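Local coordinates for cellulose-binding protein (Saccharophagus degradans, PDB 2YHG) that is probably a carbohydrate-processing hydrolase, this C-terminal piece joining a calcium-binding, nucleoside hydrolase-like domain to a smaller β domain, at residues G67-S72 and R279-M284; P334-N339 and L426-R431; Y374-Y379 and I414-R419. All blocks are in the same frame, centred on the assembly; numbering follows the deposited sequence. Where two conformers were deposited one is given.

Contact 1: G67-S72 and R279-M284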
loop_
_atom_site.group_PDB
_atom_site.type_symbol
_atom_site.label_atom_id
_atom_site.label_comp_id
_atom_site.label_asym_id
_atom_site.label_seq_id
_atom_site.Cartn_x
_atom_site.Cartn_y
_atom_site.Cartn_z
ATOM N N GLY A 67 14.410 7.407 12.293
ATOM C CA GLY A 67 14.765 5.993 12.167
ATOM C C GLY A 67 16.269 5.877 12.322
ATOM O O GLY A 67 16.933 6.866 12.626
ATOM N N CYS A 68 16.824 4.683 12.178
ATOM C CA CYS A 68 18.230 4.526 12.445
ATOM C C CYS A 68 19.148 5.219 11.455
ATOM O O CYS A 68 20.324 5.401 11.763
ATOM C CB CYS A 68 18.631 3.097 12.753
ATOM S SG CYS A 68 18.414 1.786 11.667
ATOM N N TRP A 69 18.616 5.670 10.317
ATOM C CA TRP A 69 19.362 6.485 9.372
ATOM C C TRP A 69 19.168 7.986 9.584
ATOM O O TRP A 69 19.832 8.777 8.912
ATOM C CB TRP A 69 18.987 6.125 7.942
ATOM C CG TRP A 69 19.272 4.695 7.591
ATOM C CD1 TRP A 69 18.356 3.759 7.275
ATOM C CD2 TRP A 69 20.554 4.055 7.522
ATOM N NE1 TRP A 69 18.975 2.562 7.026
ATOM C CE2 TRP A 69 20.327 2.720 7.176
ATOM C CE3 TRP A 69 21.871 4.476 7.743
ATOM C CZ2 TRP A 69 21.366 1.779 7.045
ATOM C CZ3 TRP A 69 22.909 3.529 7.631
ATOM C CH2 TRP A 69 22.639 2.225 7.264
ATOM N N LYS A 70 18.321 8.381 10.526
ATOM C CA LYS A 70 18.032 9.785 10.813
ATOM C C LYS A 70 17.456 9.837 12.218
ATOM O O LYS A 70 16.228 9.803 12.394
ATOM C CB LYS A 70 17.049 10.343 9.777
ATOM C CG LYS A 70 16.538 11.779 10.077
ATOM C CD LYS A 70 16.738 12.727 8.910
ATOM C CE LYS A 70 16.794 14.183 9.388
ATOM N NZ LYS A 70 15.607 14.555 10.191
ATOM N N LYS A 71 18.322 9.889 13.230
ATOM C CA LYS A 71 17.895 9.658 14.599
ATOM C C LYS A 71 17.279 10.844 15.295
ATOM O O LYS A 71 16.743 10.684 16.392
ATOM C CB LYS A 71 19.031 9.052 15.424
ATOM C CG LYS A 71 19.368 7.626 15.013
ATOM C CD LYS A 71 20.332 6.965 15.963
ATOM C CE LYS A 71 20.429 5.494 15.700
ATOM N NZ LYS A 71 21.312 4.803 16.686
ATOM N N SER A 72 17.333 12.014 14.680
ATOM C CA SER A 72 16.729 13.218 15.245
ATOM C C SER A 72 16.020 13.980 14.131
ATOM O O SER A 72 16.523 14.046 13.015
ATOM C CB SER A 72 17.826 14.084 15.869
ATOM O OG SER A 72 17.305 15.276 16.435
ATOM N N ARG A 279 15.436 -9.561 10.778
ATOM C CA ARG A 279 16.317 -8.495 11.227
ATOM C C ARG A 279 16.158 -7.218 10.418
ATOM O O ARG A 279 15.964 -7.262 9.200
ATOM C CB ARG A 279 17.770 -8.954 11.200
ATOM C CG ARG A 279 18.082 -10.155 12.088
ATOM C CD ARG A 279 17.691 -9.938 13.529
ATOM N NE ARG A 279 18.187 -11.005 14.386
ATOM C CZ ARG A 279 17.573 -11.487 15.471
ATOM N NH1 ARG A 279 16.335 -11.160 15.774
ATOM N NH2 ARG A 279 18.245 -12.297 16.294
ATOM N N GLY A 280 16.298 -6.107 11.102
ATOM C CA GLY A 280 16.283 -4.786 10.496
ATOM C C GLY A 280 17.594 -4.454 9.811
ATOM O O GLY A 280 18.503 -5.275 9.689
ATOM N N MET A 281 17.685 -3.217 9.371
ATOM C CA MET A 281 18.835 -2.732 8.640
ATOM C C MET A 281 20.057 -2.595 9.521
ATOM O O MET A 281 20.002 -2.623 10.742
ATOM C CB MET A 281 18.494 -1.395 7.990
ATOM C CG MET A 281 17.319 -1.476 7.021
ATOM S SD MET A 281 17.028 -0.004 6.020
ATOM C CE MET A 281 18.243 -0.261 4.733
ATOM N N SER A 282 21.202 -2.396 8.864
ATOM C CA SER A 282 22.492 -2.429 9.553
ATOM C C SER A 282 22.635 -1.343 10.606
ATOM O O SER A 282 23.341 -1.561 11.590
ATOM C CB SER A 282 23.623 -2.306 8.552
ATOM O OG SER A 282 23.592 -1.050 7.916
ATOM N N CYS A 283 21.891 -0.241 10.482
ATOM C CA CYS A 283 21.937 0.827 11.447
ATOM C C CYS A 283 21.247 0.505 12.760
ATOM O O CYS A 283 21.359 1.305 13.691
ATOM C CB CYS A 283 21.405 2.141 10.860
ATOM S SG CYS A 283 19.701 2.160 10.125
ATOM N N MET A 284 20.645 -0.686 12.866
ATOM C CA MET A 284 20.110 -1.159 14.122
ATOM C C MET A 284 20.626 -2.567 14.461
ATOM O O MET A 284 19.993 -3.303 15.224
ATOM C CB MET A 284 18.577 -1.114 14.168
ATOM C CG MET A 284 17.869 -1.941 13.122
ATOM S SD MET A 284 16.088 -2.013 13.344
ATOM C CE MET A 284 16.010 -2.864 14.941
HETATM O O HOH W 1 20.616 2.235 16.129
#
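A water joins K71 to C283: it accepts from K71 NZ at 2.7 Å and donates to C283 O, also at 2.7 Å, so an ammonium group is tied to the main chain beside the covalent link of the two loops. That link is the disulfide C68 SG–C283 SG, 2.0 Å long. With χ1 near +60° in both cysteines, each sulfur is tucked over its own backbone, and with χ3 of 62° the bridge is twisted well short of a right angle. The type I turn from G67 to K70 carries C68 and W69 at its two central positions, and therefore offers the half-cystine and the indole together to C283.

The indole of W69 lies flat over the C283 half of the disulfide. C283 SG stands over the five-membered ring, 3.1 Å from its centroid, a tight sulfur-aromatic contact, while C283 CB is 3.6 Å from the centroid of the six-membered ring, almost on its normal, and makes a CH-π contact. Two groups meet the ring's edge. The pyrrole N-H of W69 points nearly straight at the methionine sulfur, with NE1 3.4 Å from M281 SD and an angle of 167°, which makes a weak hydrogen bond within a Met-aromatic contact. Further round, S282 OG approaches W69 CH2 at 3.5 Å.

The side chain of W69 also lies about 7 Å from the bound calcium, close to its ligand D36, at a site that probably corresponds to the calcium site of nucleoside hydrolases. Sulfur and CB over one face and the weak N-H···S bond at the edge probably limit how the indole can turn: the covalent bridge that holds the two distant loops together also sets C283 against the ring.

Contact 2: P334-N339 and L426-R431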
loop_
_atom_site.group_PDB
_atom_site.type_symbol
_atom_site.label_atom_id
_atom_site.label_comp_id
_atom_site.label_asym_id
_atom_site.label_seq_id
_atom_site.Cartn_x
_atom_site.Cartn_y
_atom_site.Cartn_z
ATOM N N PRO A 334 -9.101 1.856 -16.800
ATOM C CA PRO A 334 -10.331 1.137 -17.119
ATOM C C PRO A 334 -11.030 0.679 -15.844
ATOM O O PRO A 334 -10.445 0.663 -14.750
ATOM C CB PRO A 334 -9.838 -0.040 -17.940
ATOM C CG PRO A 334 -8.402 -0.201 -17.620
ATOM C CD PRO A 334 -7.888 1.118 -17.203
ATOM N N VAL A 335 -12.308 0.350 -16.001
ATOM C CA VAL A 335 -13.215 0.096 -14.906
ATOM C C VAL A 335 -13.746 -1.347 -15.016
ATOM O O VAL A 335 -14.497 -1.673 -15.945
ATOM C CB VAL A 335 -14.372 1.086 -14.915
ATOM C CG1 VAL A 335 -15.359 0.695 -13.810
ATOM C CG2 VAL A 335 -13.847 2.522 -14.744
ATOM N N PRO A 336 -13.325 -2.238 -14.113
ATOM C CA PRO A 336 -13.738 -3.632 -14.269
ATOM C C PRO A 336 -15.143 -3.884 -13.766
ATOM O O PRO A 336 -15.559 -3.349 -12.740
ATOM C CB PRO A 336 -12.784 -4.419 -13.371
ATOM C CG PRO A 336 -11.779 -3.520 -12.976
ATOM C CD PRO A 336 -12.250 -2.103 -13.124
ATOM N N VAL A 337 -15.825 -4.802 -14.437
ATOM C CA VAL A 337 -17.069 -5.401 -13.966
ATOM C C VAL A 337 -16.968 -6.892 -14.217
ATOM O O VAL A 337 -16.477 -7.268 -15.273
ATOM C CB VAL A 337 -18.280 -4.798 -14.728
ATOM C CG1 VAL A 337 -19.565 -5.517 -14.335
ATOM C CG2 VAL A 337 -18.366 -3.281 -14.476
ATOM N N VAL A 338 -17.349 -7.719 -13.243
ATOM C CA VAL A 338 -17.371 -9.163 -13.412
ATOM C C VAL A 338 -18.748 -9.662 -12.986
ATOM O O VAL A 338 -19.187 -9.415 -11.892
ATOM C CB VAL A 338 -16.272 -9.847 -12.599
ATOM C CG1 VAL A 338 -16.388 -11.361 -12.722
ATOM C CG2 VAL A 338 -14.898 -9.371 -13.066
ATOM N N ASN A 339 -19.411 -10.365 -13.896
ATOM C CA ASN A 339 -20.728 -10.922 -13.662
ATOM C C ASN A 339 -21.675 -9.856 -13.104
ATOM O O ASN A 339 -22.376 -10.094 -12.135
ATOM C CB ASN A 339 -20.658 -12.159 -12.779
ATOM C CG ASN A 339 -20.004 -13.332 -13.489
ATOM O OD1 ASN A 339 -19.714 -13.277 -14.675
ATOM N ND2 ASN A 339 -19.734 -14.403 -12.755
ATOM N N LEU A 426 -3.136 1.774 -19.215
ATOM C CA LEU A 426 -3.471 1.687 -17.813
ATOM C C LEU A 426 -4.222 0.395 -17.509
ATOM O O LEU A 426 -4.972 -0.147 -18.318
ATOM C CB LEU A 426 -4.265 2.902 -17.356
ATOM C CG LEU A 426 -3.466 4.191 -17.274
ATOM C CD1 LEU A 426 -4.376 5.336 -16.939
ATOM C CD2 LEU A 426 -2.341 4.056 -16.227
ATOM N N TYR A 427 -4.014 -0.078 -16.283
ATOM C CA TYR A 427 -4.479 -1.385 -15.838
ATOM C C TYR A 427 -5.515 -1.252 -14.745
ATOM O O TYR A 427 -5.520 -0.297 -13.968
ATOM C CB TYR A 427 -3.302 -2.224 -15.338
ATOM C CG TYR A 427 -2.303 -2.595 -16.419
ATOM C CD1 TYR A 427 -1.388 -1.662 -16.940
ATOM C CD2 TYR A 427 -2.259 -3.868 -16.932
ATOM C CE1 TYR A 427 -0.485 -2.025 -17.920
ATOM C CE2 TYR A 427 -1.379 -4.230 -17.912
ATOM C CZ TYR A 427 -0.443 -3.332 -18.355
ATOM O OH TYR A 427 0.412 -3.705 -19.375
ATOM N N ALA A 428 -6.342 -2.280 -14.629
ATOM C CA ALA A 428 -7.232 -2.437 -13.488
ATOM C C ALA A 428 -7.427 -3.918 -13.215
ATOM O O ALA A 428 -7.096 -4.763 -14.051
ATOM C CB ALA A 428 -8.576 -1.758 -13.720
ATOM N N TYR A 429 -7.911 -4.230 -12.020
ATOM C CA TYR A 429 -7.931 -5.604 -11.533
ATOM C C TYR A 429 -9.248 -5.951 -10.899
ATOM O O TYR A 429 -9.843 -5.143 -10.195
ATOM C CB TYR A 429 -6.850 -5.779 -10.456
ATOM C CG TYR A 429 -5.464 -5.405 -10.908
ATOM C CD1 TYR A 429 -4.732 -6.229 -11.723
ATOM C CD2 TYR A 429 -4.907 -4.167 -10.573
ATOM C CE1 TYR A 429 -3.466 -5.859 -12.150
ATOM C CE2 TYR A 429 -3.639 -3.812 -10.955
ATOM C CZ TYR A 429 -2.926 -4.664 -11.740
ATOM O OH TYR A 429 -1.631 -4.311 -12.090
ATOM N N ARG A 430 -9.624 -7.230 -11.015
ATOM C CA ARG A 430 -10.614 -7.831 -10.137
ATOM C C ARG A 430 -10.199 -9.254 -9.801
ATOM O O ARG A 430 -10.145 -10.105 -10.683
ATOM C CB ARG A 430 -12.013 -7.854 -10.744
ATOM C CG ARG A 430 -13.044 -8.527 -9.832
ATOM C CD ARG A 430 -13.404 -7.635 -8.646
ATOM N NE ARG A 430 -14.013 -6.385 -9.114
ATOM C CZ ARG A 430 -15.221 -6.295 -9.678
ATOM N NH1 ARG A 430 -16.085 -7.288 -9.584
ATOM N NH2 ARG A 430 -15.620 -5.174 -10.255
ATOM N N ARG A 431 -9.924 -9.518 -8.536
ATOM C CA ARG A 431 -9.730 -10.850 -8.044
ATOM C C ARG A 431 -11.048 -11.477 -7.666
ATOM O O ARG A 431 -11.866 -10.872 -6.997
ATOM C CB ARG A 431 -8.777 -10.853 -6.838
ATOM C CG ARG A 431 -8.380 -12.273 -6.411
ATOM C CD ARG A 431 -7.572 -12.294 -5.122
ATOM N NE ARG A 431 -6.375 -11.475 -5.258
ATOM C CZ ARG A 431 -5.124 -11.814 -4.963
ATOM N NH1 ARG A 431 -4.795 -13.021 -4.566
ATOM N NH2 ARG A 431 -4.202 -10.877 -5.063
#
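P334–N339 and L426–R431 meet in a contact without direct hydrogen bonds, in which an extended connecting segment lies over the face of a β strand. The two run almost the same way, 16° apart, and the touching is done by prolines, an alanine, a valine and the aliphatic part of an arginine. P334 sets the flank of its ring against the start of the strand: its CD is 3.4 Å from L426 O and 4.0 Å from L426 CB. Its own carbonyl comes close to the methyl of A428, P334 O lying 3.2 Å from A428 CB. The same methyl is met by the ring of P336, whose CG is 3.7 Å away, so one small side chain touches both prolines; V335, between them in sequence, is turned away.

The strand belongs to the C-terminal β domain, whose sequence and strand arrangement resemble PKD-type Ig-like sandwiches. A428 and R430 face the connecting segment, whereas Y427 and Y429 point to the other side and pack on helix 308-323, at the junction with the nucleoside hydrolase-like domain.

R430 leaves the strand with CG anti to the backbone N (χ1 178°) and then folds at χ2 and χ3, which brings its guanidinium back over the segment. V338 runs alongside it in the opposite direction, its CG2 3.8 Å from R430 CG and over one face of the guanidinium. R430 NH2 is 3.1 Å from P336 O, but the angle is too poor for a hydrogen bond; the charged end is instead bonded through NH1 to D341 O. At the opposite end of the contact, P334 touches D366 and D420, two ligands of the second calcium, and L426 N is hydrogen-bonded to the D420 carboxylate.

Contact 3: Y374-Y379 and I414-R419. With EDO (1,2-ethanediol), chain K.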
loop_
_atom_site.group_PDB
_atom_site.type_symbol
_atom_site.label_atom_id
_atom_site.label_comp_id
_atom_site.label_asym_id
_atom_site.label_seq_id
_atom_site.Cartn_x
_atom_site.Cartn_y
_atom_site.Cartn_z
ATOM N N TYR A 374 -8.456 -8.126 -22.050
ATOM C CA TYR A 374 -8.848 -8.887 -20.905
ATOM C C TYR A 374 -7.863 -10.017 -20.764
ATOM O O TYR A 374 -7.603 -10.741 -21.732
ATOM C CB TYR A 374 -10.262 -9.455 -21.115
ATOM C CG TYR A 374 -11.307 -8.424 -21.429
ATOM C CD1 TYR A 374 -11.500 -7.980 -22.728
ATOM C CD2 TYR A 374 -12.153 -7.935 -20.447
ATOM C CE1 TYR A 374 -12.458 -6.995 -23.013
ATOM C CE2 TYR A 374 -13.090 -6.976 -20.728
ATOM C CZ TYR A 374 -13.246 -6.492 -21.992
ATOM O OH TYR A 374 -14.264 -5.590 -22.250
ATOM N N SER A 375 -7.372 -10.233 -19.534
ATOM C CA SER A 375 -6.497 -11.353 -19.262
ATOM C C SER A 375 -6.861 -12.002 -17.922
ATOM O O SER A 375 -6.742 -11.363 -16.879
ATOM C CB SER A 375 -5.058 -10.879 -19.244
ATOM O OG SER A 375 -4.162 -11.957 -19.075
ATOM N N TRP A 376 -7.249 -13.278 -17.965
ATOM C CA TRP A 376 -7.610 -14.028 -16.777
ATOM C C TRP A 376 -6.479 -14.950 -16.398
ATOM O O TRP A 376 -5.971 -15.673 -17.266
ATOM C CB TRP A 376 -8.867 -14.855 -17.032
ATOM C CG TRP A 376 -10.064 -14.027 -17.374
ATOM C CD1 TRP A 376 -10.503 -13.681 -18.632
ATOM C CD2 TRP A 376 -11.035 -13.539 -16.462
ATOM N NE1 TRP A 376 -11.680 -13.028 -18.543
ATOM C CE2 TRP A 376 -12.033 -12.914 -17.228
ATOM C CE3 TRP A 376 -11.142 -13.541 -15.072
ATOM C CZ2 TRP A 376 -13.143 -12.328 -16.650
ATOM C CZ3 TRP A 376 -12.243 -12.958 -14.497
ATOM C CH2 TRP A 376 -13.230 -12.352 -15.278
ATOM N N SER A 377 -6.141 -15.006 -15.114
ATOM C CA SER A 377 -5.079 -15.858 -14.658
ATOM C C SER A 377 -5.415 -16.535 -13.343
ATOM O O SER A 377 -6.238 -16.056 -12.565
ATOM C CB SER A 377 -3.776 -15.051 -14.517
ATOM O OG SER A 377 -3.942 -14.037 -13.562
ATOM N N HIS A 378 -4.822 -17.699 -13.118
ATOM C CA HIS A 378 -4.887 -18.378 -11.835
ATOM C C HIS A 378 -3.735 -17.926 -10.952
ATOM O O HIS A 378 -2.554 -18.193 -11.265
ATOM C CB HIS A 378 -4.796 -19.900 -12.041
ATOM C CG HIS A 378 -4.781 -20.640 -10.752
ATOM N ND1 HIS A 378 -4.058 -21.793 -10.560
ATOM C CD2 HIS A 378 -5.390 -20.377 -9.570
ATOM C CE1 HIS A 378 -4.172 -22.164 -9.299
ATOM N NE2 HIS A 378 -4.967 -21.313 -8.666
ATOM N N TYR A 379 -4.044 -17.246 -9.861
ATOM C CA TYR A 379 -2.991 -16.736 -8.948
ATOM C C TYR A 379 -2.704 -17.798 -7.907
ATOM O O TYR A 379 -3.018 -17.701 -6.718
ATOM C CB TYR A 379 -3.472 -15.421 -8.337
ATOM C CG TYR A 379 -2.366 -14.543 -7.775
ATOM C CD1 TYR A 379 -1.063 -14.992 -7.594
ATOM C CD2 TYR A 379 -2.630 -13.248 -7.437
ATOM C CE1 TYR A 379 -0.081 -14.164 -7.112
ATOM C CE2 TYR A 379 -1.658 -12.399 -6.976
ATOM C CZ TYR A 379 -0.378 -12.863 -6.794
ATOM O OH TYR A 379 0.570 -11.996 -6.303
ATOM N N ILE A 414 -8.699 -16.367 -8.880
ATOM C CA ILE A 414 -8.682 -16.039 -10.290
ATOM C C ILE A 414 -8.592 -14.545 -10.431
ATOM O O ILE A 414 -9.375 -13.830 -9.814
ATOM C CB ILE A 414 -9.931 -16.577 -11.001
ATOM C CG1 ILE A 414 -10.117 -18.084 -10.764
ATOM C CG2 ILE A 414 -9.880 -16.212 -12.470
ATOM C CD1 ILE A 414 -9.010 -18.956 -11.327
ATOM N N LEU A 415 -7.645 -14.045 -11.210
ATOM C CA LEU A 415 -7.474 -12.629 -11.408
ATOM C C LEU A 415 -7.825 -12.175 -12.810
ATOM O O LEU A 415 -7.280 -12.692 -13.795
ATOM C CB LEU A 415 -6.037 -12.232 -11.107
ATOM C CG LEU A 415 -5.734 -10.745 -11.203
ATOM C CD1 LEU A 415 -6.537 -9.932 -10.193
ATOM C CD2 LEU A 415 -4.217 -10.489 -11.057
ATOM N N LEU A 416 -8.705 -11.182 -12.906
ATOM C CA LEU A 416 -8.875 -10.424 -14.141
ATOM C C LEU A 416 -7.895 -9.257 -14.103
ATOM O O LEU A 416 -7.923 -8.441 -13.181
ATOM C CB LEU A 416 -10.281 -9.848 -14.235
ATOM C CG LEU A 416 -10.507 -8.890 -15.407
ATOM C CD1 LEU A 416 -10.391 -9.588 -16.748
ATOM C CD2 LEU A 416 -11.840 -8.145 -15.220
ATOM N N THR A 417 -7.060 -9.148 -15.128
ATOM C CA THR A 417 -6.309 -7.947 -15.411
ATOM C C THR A 417 -6.877 -7.321 -16.681
ATOM O O THR A 417 -6.937 -7.961 -17.729
ATOM C CB THR A 417 -4.803 -8.254 -15.597
ATOM O OG1 THR A 417 -4.291 -8.840 -14.411
ATOM C CG2 THR A 417 -4.014 -6.975 -15.877
ATOM N N LEU A 418 -7.324 -6.092 -16.537
ATOM C CA LEU A 418 -7.880 -5.314 -17.605
ATOM C C LEU A 418 -6.796 -4.286 -18.016
ATOM O O LEU A 418 -6.219 -3.649 -17.156
ATOM C CB LEU A 418 -9.137 -4.661 -17.033
ATOM C CG LEU A 418 -10.118 -3.999 -17.970
ATOM C CD1 LEU A 418 -10.685 -4.981 -18.989
ATOM C CD2 LEU A 418 -11.237 -3.329 -17.220
ATOM N N ARG A 419 -6.579 -4.090 -19.317
ATOM C CA ARG A 419 -5.561 -3.156 -19.802
ATOM C C ARG A 419 -6.153 -2.366 -20.936
ATOM O O ARG A 419 -6.680 -2.967 -21.897
ATOM C CB ARG A 419 -4.337 -3.930 -20.317
ATOM C CG ARG A 419 -3.209 -3.071 -20.861
ATOM C CD ARG A 419 -2.117 -3.919 -21.468
ATOM N NE ARG A 419 -2.537 -4.396 -22.774
ATOM C CZ ARG A 419 -2.211 -5.556 -23.300
HETATM C C1 EDO K . -1.308 -12.406 -12.262
HETATM O O1 EDO K . -0.117 -12.803 -12.952
HETATM C C2 EDO K . -1.624 -13.281 -11.059
HETATM O O2 EDO K . -1.954 -14.592 -11.495
HETATM O O HOH W 2 -4.656 -11.637 -14.693
#
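The indole of W376 and the side chain of L416 form the tight part of this contact. L416 CD1 sits over the six-membered ring, 3.9 Å from its centroid and close to its normal, and L416 CB reaches W376 CZ3 at 3.7 Å. CG of W376 lies anti to the carbonyl carbon (χ1 -61°), which swings the ring across toward the neighbouring strand, where I414 CG2 meets CE3 at 3.9 Å. Beside them L418 CD1 packs on Y374 CE2 at 3.6 Å.

The strands are antiparallel neighbours in a sheet of the probably Ig-like C-terminal domain. S375 pairs with T417 and S377 with L415 by two backbone bonds each, the straightest being T417 N to S375 O (2.8 Å, 179°). W376 and I414 turn inward here to L359 on strand 356-360, and W376 NE1 is bonded to S396 O.

The opposite face, with S375, S377 and T417 beside L415, is more polar and holds a water hydrogen-bonded to S377 OG, T417 OG1 and L415 O. S377 OG also bonds O2 of a 1,2-ethanediol, probably from the crystallisation liquor, at 2.9 Å; L415 CD2 touches its C1, and its C2 lies 3.6 Å above the ring plane of Y379.

In the fold
Contacts 2 and 3 share one sheet of the C-terminal domain, their centres 9 Å apart. Strand 427-436 follows strand 411-420 and pairs with it: A428 O lies 2.8 Å from L418 N and R430 O 2.9 Å from L416 N. The connecting segment of contact 2 reaches contact 3 too, with P334 on L418 and V338 on W376. The calcium bound by D366 and D420 is about 5 Å from the side chain of P334, beside one end of contact 2. Contact 1 belongs to the nucleoside hydrolase-like part, on the opposite side of the chain's centre, its centre 40 Å from that of contact 2 and 39 Å from that of contact 3, near the other calcium.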